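Fructose-bisphosphate aldolase (Slackia heliotrinireducens, PDB 4MOZ) is an aldolase-family protein with a TIM-barrel fold, of the DeoC/LacD type, built here as an assembly of five chains. Local coordinates at residues C[172-178]-C[206-212]; C[198-202]-C[232-238]. The contacts are given in a common frame with arbitrary orientation. Residues are numbered along the deposited sequence.

Interaction 1: residues C[172-178]-C[206-212]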
loop_
_atom_site.group_PDB
_atom_site.type_symbol
_atom_site.label_atom_id
_atom_site.label_comp_id
_atom_site.label_asym_id
_atom_site.label_seq_id
_atom_site.Cartn_x
_atom_site.Cartn_y
_atom_site.Cartn_z
ATOM N N ILE C 172 -19.768 -19.744 -1.539
ATOM C CA ILE C 172 -19.021 -20.588 -0.613
ATOM C C ILE C 172 -17.526 -20.274 -0.724
ATOM O O ILE C 172 -17.084 -19.670 -1.704
ATOM C CB ILE C 172 -19.306 -22.100 -0.799
ATOM C CG1 ILE C 172 -18.685 -22.628 -2.092
ATOM C CG2 ILE C 172 -20.809 -22.385 -0.739
ATOM C CD1 ILE C 172 -18.344 -24.102 -2.043
ATOM N N VAL C 173 -16.757 -20.660 0.293
ATOM C CA VAL C 173 -15.321 -20.404 0.291
ATOM C C VAL C 173 -14.519 -21.641 0.671
ATOM O O VAL C 173 -14.734 -22.233 1.730
ATOM C CB VAL C 173 -14.937 -19.248 1.239
ATOM C CG1 VAL C 173 -13.440 -18.967 1.155
ATOM C CG2 VAL C 173 -15.727 -17.991 0.904
ATOM N N VAL C 174 -13.593 -22.013 -0.206
ATOM C CA VAL C 174 -12.641 -23.084 0.059
ATOM C C VAL C 174 -11.254 -22.459 0.226
ATOM O O VAL C 174 -10.776 -21.746 -0.659
ATOM C CB VAL C 174 -12.595 -24.122 -1.089
ATOM C CG1 VAL C 174 -11.636 -25.259 -0.753
ATOM C CG2 VAL C 174 -13.990 -24.667 -1.395
ATOM N N LEU C 175 -10.617 -22.722 1.363
ATOM C CA LEU C 175 -9.250 -22.280 1.575
ATOM C C LEU C 175 -8.285 -23.451 1.465
ATOM O O LEU C 175 -8.474 -24.477 2.116
ATOM C CB LEU C 175 -9.102 -21.597 2.936
ATOM C CG LEU C 175 -9.889 -20.305 3.182
ATOM C CD1 LEU C 175 -9.654 -19.814 4.603
ATOM C CD2 LEU C 175 -9.525 -19.221 2.173
ATOM N N TRP C 176 -7.274 -23.305 0.617
ATOM C CA TRP C 176 -6.140 -24.215 0.617
ATOM C C TRP C 176 -5.199 -23.705 1.654
ATOM O O TRP C 176 -4.796 -22.549 1.607
ATOM C CB TRP C 176 -5.424 -24.181 -0.720
ATOM C CG TRP C 176 -6.076 -24.949 -1.835
ATOM C CD1 TRP C 176 -5.597 -26.095 -2.461
ATOM C CD2 TRP C 176 -7.333 -24.628 -2.530
ATOM N NE1 TRP C 176 -6.451 -26.504 -3.451
ATOM C CE2 TRP C 176 -7.511 -25.667 -3.549
ATOM C CE3 TRP C 176 -8.292 -23.628 -2.411
ATOM C CZ2 TRP C 176 -8.610 -25.683 -4.404
ATOM C CZ3 TRP C 176 -9.399 -23.656 -3.268
ATOM C CH2 TRP C 176 -9.551 -24.659 -4.246
ATOM N N ILE C 177 -4.840 -24.536 2.618
ATOM C CA ILE C 177 -3.900 -24.085 3.631
ATOM C C ILE C 177 -2.708 -25.026 3.730
ATOM O O ILE C 177 -2.813 -26.128 4.269
ATOM C CB ILE C 177 -4.568 -23.840 5.002
ATOM C CG1 ILE C 177 -5.733 -22.846 4.855
ATOM C CG2 ILE C 177 -3.538 -23.314 5.989
ATOM C CD1 ILE C 177 -6.283 -22.289 6.156
ATOM N N TYR C 178 -1.585 -24.573 3.175
ATOM C CA TYR C 178 -0.351 -25.339 3.148
ATOM C C TYR C 178 0.737 -24.592 3.901
ATOM O O TYR C 178 1.406 -23.736 3.326
ATOM C CB TYR C 178 0.114 -25.552 1.710
ATOM C CG TYR C 178 -0.846 -26.296 0.815
ATOM C CD1 TYR C 178 -1.411 -27.511 1.209
ATOM C CD2 TYR C 178 -1.156 -25.805 -0.449
ATOM C CE1 TYR C 178 -2.275 -28.199 0.376
ATOM C CE2 TYR C 178 -2.017 -26.487 -1.288
ATOM C CZ TYR C 178 -2.569 -27.681 -0.872
ATOM O OH TYR C 178 -3.419 -28.354 -1.713
ATOM N N ALA C 206 -14.029 -20.070 6.707
ATOM C CA ALA C 206 -14.180 -20.876 5.494
ATOM C C ALA C 206 -15.286 -21.925 5.617
ATOM O O ALA C 206 -15.575 -22.419 6.709
ATOM C CB ALA C 206 -12.862 -21.541 5.126
ATOM N N ASP C 207 -15.906 -22.249 4.488
ATOM C CA ASP C 207 -16.854 -23.351 4.421
ATOM C C ASP C 207 -16.137 -24.693 4.342
ATOM O O ASP C 207 -16.589 -25.685 4.927
ATOM C CB ASP C 207 -17.771 -23.164 3.220
ATOM C CG ASP C 207 -18.580 -21.901 3.318
ATOM O OD1 ASP C 207 -19.346 -21.763 4.298
ATOM O OD2 ASP C 207 -18.424 -21.031 2.441
ATOM N N PHE C 208 -15.023 -24.713 3.611
ATOM C CA PHE C 208 -14.190 -25.898 3.467
ATOM C C PHE C 208 -12.717 -25.528 3.550
ATOM O O PHE C 208 -12.331 -24.411 3.198
ATOM C CB PHE C 208 -14.468 -26.610 2.136
ATOM C CG PHE C 208 -15.852 -27.184 2.034
ATOM C CD1 PHE C 208 -16.143 -28.435 2.570
ATOM C CD2 PHE C 208 -16.870 -26.472 1.404
ATOM C CE1 PHE C 208 -17.423 -28.961 2.485
ATOM C CE2 PHE C 208 -18.150 -26.996 1.312
ATOM C CZ PHE C 208 -18.427 -28.242 1.851
ATOM N N VAL C 209 -11.906 -26.468 4.025
ATOM C CA VAL C 209 -10.461 -26.296 4.081
ATOM C C VAL C 209 -9.773 -27.482 3.407
ATOM O O VAL C 209 -10.072 -28.641 3.711
ATOM C CB VAL C 209 -9.940 -26.094 5.528
ATOM C CG1 VAL C 209 -10.406 -27.205 6.463
ATOM C CG2 VAL C 209 -8.419 -25.970 5.552
ATOM N N LYS C 210 -8.873 -27.180 2.476
ATOM C CA LYS C 210 -8.080 -28.202 1.810
ATOM C C LYS C 210 -6.685 -28.244 2.422
ATOM O O LYS C 210 -5.981 -27.243 2.434
ATOM C CB LYS C 210 -8.049 -27.949 0.288
ATOM C CG LYS C 210 -6.869 -28.525 -0.488
ATOM C CD LYS C 210 -6.692 -30.030 -0.379
ATOM C CE LYS C 210 -5.564 -30.488 -1.298
ATOM N NZ LYS C 210 -4.604 -31.416 -0.644
ATOM N N VAL C 211 -6.312 -29.407 2.945
ATOM C CA VAL C 211 -4.998 -29.614 3.559
ATOM C C VAL C 211 -4.304 -30.815 2.926
ATOM O O VAL C 211 -4.936 -31.606 2.234
ATOM C CB VAL C 211 -5.095 -29.848 5.092
ATOM C CG1 VAL C 211 -5.592 -28.600 5.813
ATOM C CG2 VAL C 211 -5.979 -31.049 5.410
ATOM N N ASN C 212 -3.003 -30.943 3.158
ATOM C CA ASN C 212 -2.281 -32.159 2.821
ATOM C C ASN C 212 -2.642 -33.271 3.796
ATOM O O ASN C 212 -2.987 -32.988 4.951
ATOM C CB ASN C 212 -0.776 -31.921 2.890
ATOM C CG ASN C 212 -0.253 -31.153 1.702
ATOM O OD1 ASN C 212 -0.628 -31.427 0.561
ATOM N ND2 ASN C 212 0.623 -30.186 1.962
HETATM O O HOH W 1 -1.860 -28.919 4.614
#

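Interaction 2: residues C[198-202]-C[232-238]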
loop_
_atom_site.group_PDB
_atom_site.type_symbol
_atom_site.label_atom_id
_atom_site.label_comp_id
_atom_site.label_asym_id
_atom_site.label_seq_id
_atom_site.Cartn_x
_atom_site.Cartn_y
_atom_site.Cartn_z
ATOM N N ALA C 198 -6.001 -26.609 9.619
ATOM C CA ALA C 198 -7.439 -26.842 9.592
ATOM C C ALA C 198 -8.197 -25.902 10.530
ATOM O O ALA C 198 -9.251 -25.379 10.166
ATOM C CB ALA C 198 -7.748 -28.292 9.925
ATOM N N GLY C 199 -7.651 -25.681 11.725
ATOM C CA GLY C 199 -8.262 -24.777 12.705
ATOM C C GLY C 199 -8.273 -23.315 12.279
ATOM O O GLY C 199 -9.221 -22.581 12.575
ATOM N N VAL C 200 -7.223 -22.892 11.578
ATOM C CA VAL C 200 -7.136 -21.514 11.086
ATOM C C VAL C 200 -8.264 -21.214 10.097
ATOM O O VAL C 200 -8.896 -20.150 10.167
ATOM C CB VAL C 200 -5.756 -21.214 10.454
ATOM C CG1 VAL C 200 -5.772 -19.900 9.682
ATOM C CG2 VAL C 200 -4.679 -21.189 11.529
ATOM N N ALA C 201 -8.523 -22.164 9.197
ATOM C CA ALA C 201 -9.570 -22.010 8.185
ATOM C C ALA C 201 -10.931 -21.716 8.810
ATOM O O ALA C 201 -11.693 -20.891 8.292
ATOM C CB ALA C 201 -9.644 -23.241 7.304
ATOM N N LEU C 202 -11.230 -22.395 9.916
ATOM C CA LEU C 202 -12.448 -22.123 10.685
ATOM C C LEU C 202 -12.469 -20.688 11.212
ATOM O O LEU C 202 -13.473 -19.983 11.063
ATOM C CB LEU C 202 -12.613 -23.111 11.843
ATOM C CG LEU C 202 -13.782 -22.828 12.806
ATOM C CD1 LEU C 202 -15.130 -22.885 12.098
ATOM C CD2 LEU C 202 -13.766 -23.793 13.973
ATOM N N ALA C 232 -10.507 -30.270 14.670
ATOM C CA ALA C 232 -10.047 -28.884 14.837
ATOM C C ALA C 232 -10.763 -27.894 13.916
ATOM O O ALA C 232 -11.010 -26.749 14.299
ATOM C CB ALA C 232 -8.543 -28.798 14.638
ATOM N N ALA C 233 -11.100 -28.346 12.710
ATOM C CA ALA C 233 -11.819 -27.528 11.729
ATOM C C ALA C 233 -13.293 -27.284 12.088
ATOM O O ALA C 233 -13.946 -26.436 11.482
ATOM C CB ALA C 233 -11.697 -28.146 10.343
ATOM N N GLY C 234 -13.809 -28.027 13.068
ATOM C CA GLY C 234 -15.178 -27.838 13.561
ATOM C C GLY C 234 -16.226 -27.829 12.462
ATOM O O GLY C 234 -16.342 -28.789 11.698
ATOM N N ARG C 235 -16.977 -26.732 12.369
ATOM C CA ARG C 235 -18.024 -26.597 11.352
ATOM C C ARG C 235 -17.518 -26.210 9.959
ATOM O O ARG C 235 -18.317 -25.947 9.060
ATOM C CB ARG C 235 -19.111 -25.632 11.818
ATOM C CG ARG C 235 -20.058 -26.232 12.841
ATOM C CD ARG C 235 -21.114 -25.226 13.238
ATOM N NE ARG C 235 -22.000 -25.782 14.253
ATOM C CZ ARG C 235 -23.047 -25.150 14.771
ATOM N NH1 ARG C 235 -23.789 -25.757 15.689
ATOM N NH2 ARG C 235 -23.356 -23.919 14.378
ATOM N N THR C 236 -16.198 -26.160 9.792
ATOM C CA THR C 236 -15.584 -26.035 8.468
ATOM C C THR C 236 -15.247 -27.449 7.994
ATOM O O THR C 236 -14.550 -28.191 8.687
ATOM C CB THR C 236 -14.314 -25.144 8.500
ATOM O OG1 THR C 236 -14.685 -23.793 8.790
ATOM C CG2 THR C 236 -13.568 -25.173 7.166
ATOM N N GLY C 237 -15.758 -27.821 6.823
ATOM C CA GLY C 237 -15.522 -29.147 6.260
ATOM C C GLY C 237 -14.110 -29.282 5.732
ATOM O O GLY C 237 -13.634 -28.426 4.986
ATOM N N LEU C 238 -13.432 -30.354 6.124
ATOM C CA LEU C 238 -12.063 -30.585 5.690
ATOM C C LEU C 238 -12.049 -31.456 4.442
ATOM O O LEU C 238 -12.707 -32.497 4.394
ATOM C CB LEU C 238 -11.251 -31.234 6.811
ATOM C CG LEU C 238 -9.795 -31.619 6.529
ATOM C CD1 LEU C 238 -8.996 -31.577 7.822
ATOM C CD2 LEU C 238 -9.688 -32.983 5.856
#

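Interaction 1: residues C[172-178]-C[206-212]
This is a parallel pairing of two neighbouring strands in the buried wall of a TIM barrel: strand 172-177 runs beside strand 208-210, their axes 4.6 Å apart at closest and 25° from parallel. The ladder leans on every second residue of the first strand. Val-173 O accepts both Asp-207 N at 3.0 Å and Phe-208 N at 3.1 Å, Leu-175 N gives to Phe-208 O at 3.0 Å, Leu-175 O takes Lys-210 N at 2.8 Å, and Ile-177 N gives to Lys-210 O at 2.9 Å. Val-174 and Trp-176 turn their backbone groups the other way, to strand 138-145. With helix 191-204 between them, the two strands make a beta-alpha-beta unit, the repeat from which the eight-stranded parallel barrel is closed. Leu-175, Val-209 and Ile-177 face the helical layer, where Ile-177 and Val-209 both meet Ala-201. The barrel interior receives Val-174, Phe-208, Trp-176 and Lys-210. There Lys-210 CG lies over the indole face, 3.7 Å from the centroid of the five-membered ring, a CH-pi contact, while Lys-102 makes a cation-pi contact with the same Trp-176. At the N-terminal end Asp-207 OD2 accepts Val-173 N at 2.7 Å and also His-167; its OD1 bonds to Tyr-23 and forms a salt bridge with Arg-89 of the second subunit. At the other end the strands part, and a water bridges the gap, donating to Ile-177 O at 3.0 Å and accepting from Asn-212 N at 2.7 Å, while the Lys-210 side chain reaches forward along the strand and NZ bonds Val-211 O at 2.9 Å.

Interaction 2: residues C[198-202]-C[232-238]
Leu-202, Ala-198 and Thr-236 carry most of this contact, in which helix 191-204 meets the turn leading from helix 222-232 into strand 237-240. Leu-202 gives up the largest area. Its CB sits 3.6 Å from Ala-233 O, and its CD1 lies 3.5 Å from Thr-236 OG1, so the leucine lies along the turn. One helical turn earlier, Ala-198 puts its CB 4.0 Å from Ala-233 CB and 4.1 Å from Leu-238 CD1, small methyls that let the helix sit close; at Gly-199 the backbones approach to 4.6 Å between its CA and that of Ala-233. The turn is a type II' beta turn from Ala-233 to Thr-236, closed by Thr-236 N giving to Ala-233 O at 2.8 Å. Gly-234 holds its first corner with positive phi, which favours glycine, and a side chain there would crowd Leu-202 CD2. This is the helix-to-strand link of a barrel repeat, packed against the preceding helix of the outer layer. The second subunit is close by: Arg-235 makes a salt bridge with Asp-93 of that subunit, and Leu-202 packs on its Arg-89. Thr-236 N and OG1 spend their bonds on Ala-233 O and Ala-206 O; between 198-202 and 232-238 the contact is packing without a hydrogen bond, so it rests on the fit of Leu-202 and of the small Ala and Gly residues.

Both contacts are largely buried, but at different depths: the centre of interaction 1 lies about 7 Å from the centre of the chain, that of interaction 2 about 14 Å, where the helical layer meets the barrel. Only one half of interaction 2, 198-202, lies in the beta-alpha-beta unit that interaction 1 closes; 232-238 leads into the next strand. Backbone hydrogen bonds dominate the inner contact and close packing the outer one. The two meet where Val-209 CB packs 3.4 Å from Ala-201 CB, and where Val-209 N and Gly-237 O, 2.8 Å apart, make a probable hydrogen bond that joins the neighbouring strands 208-210 and 237-240. Arg-89 of the second subunit touches both contacts.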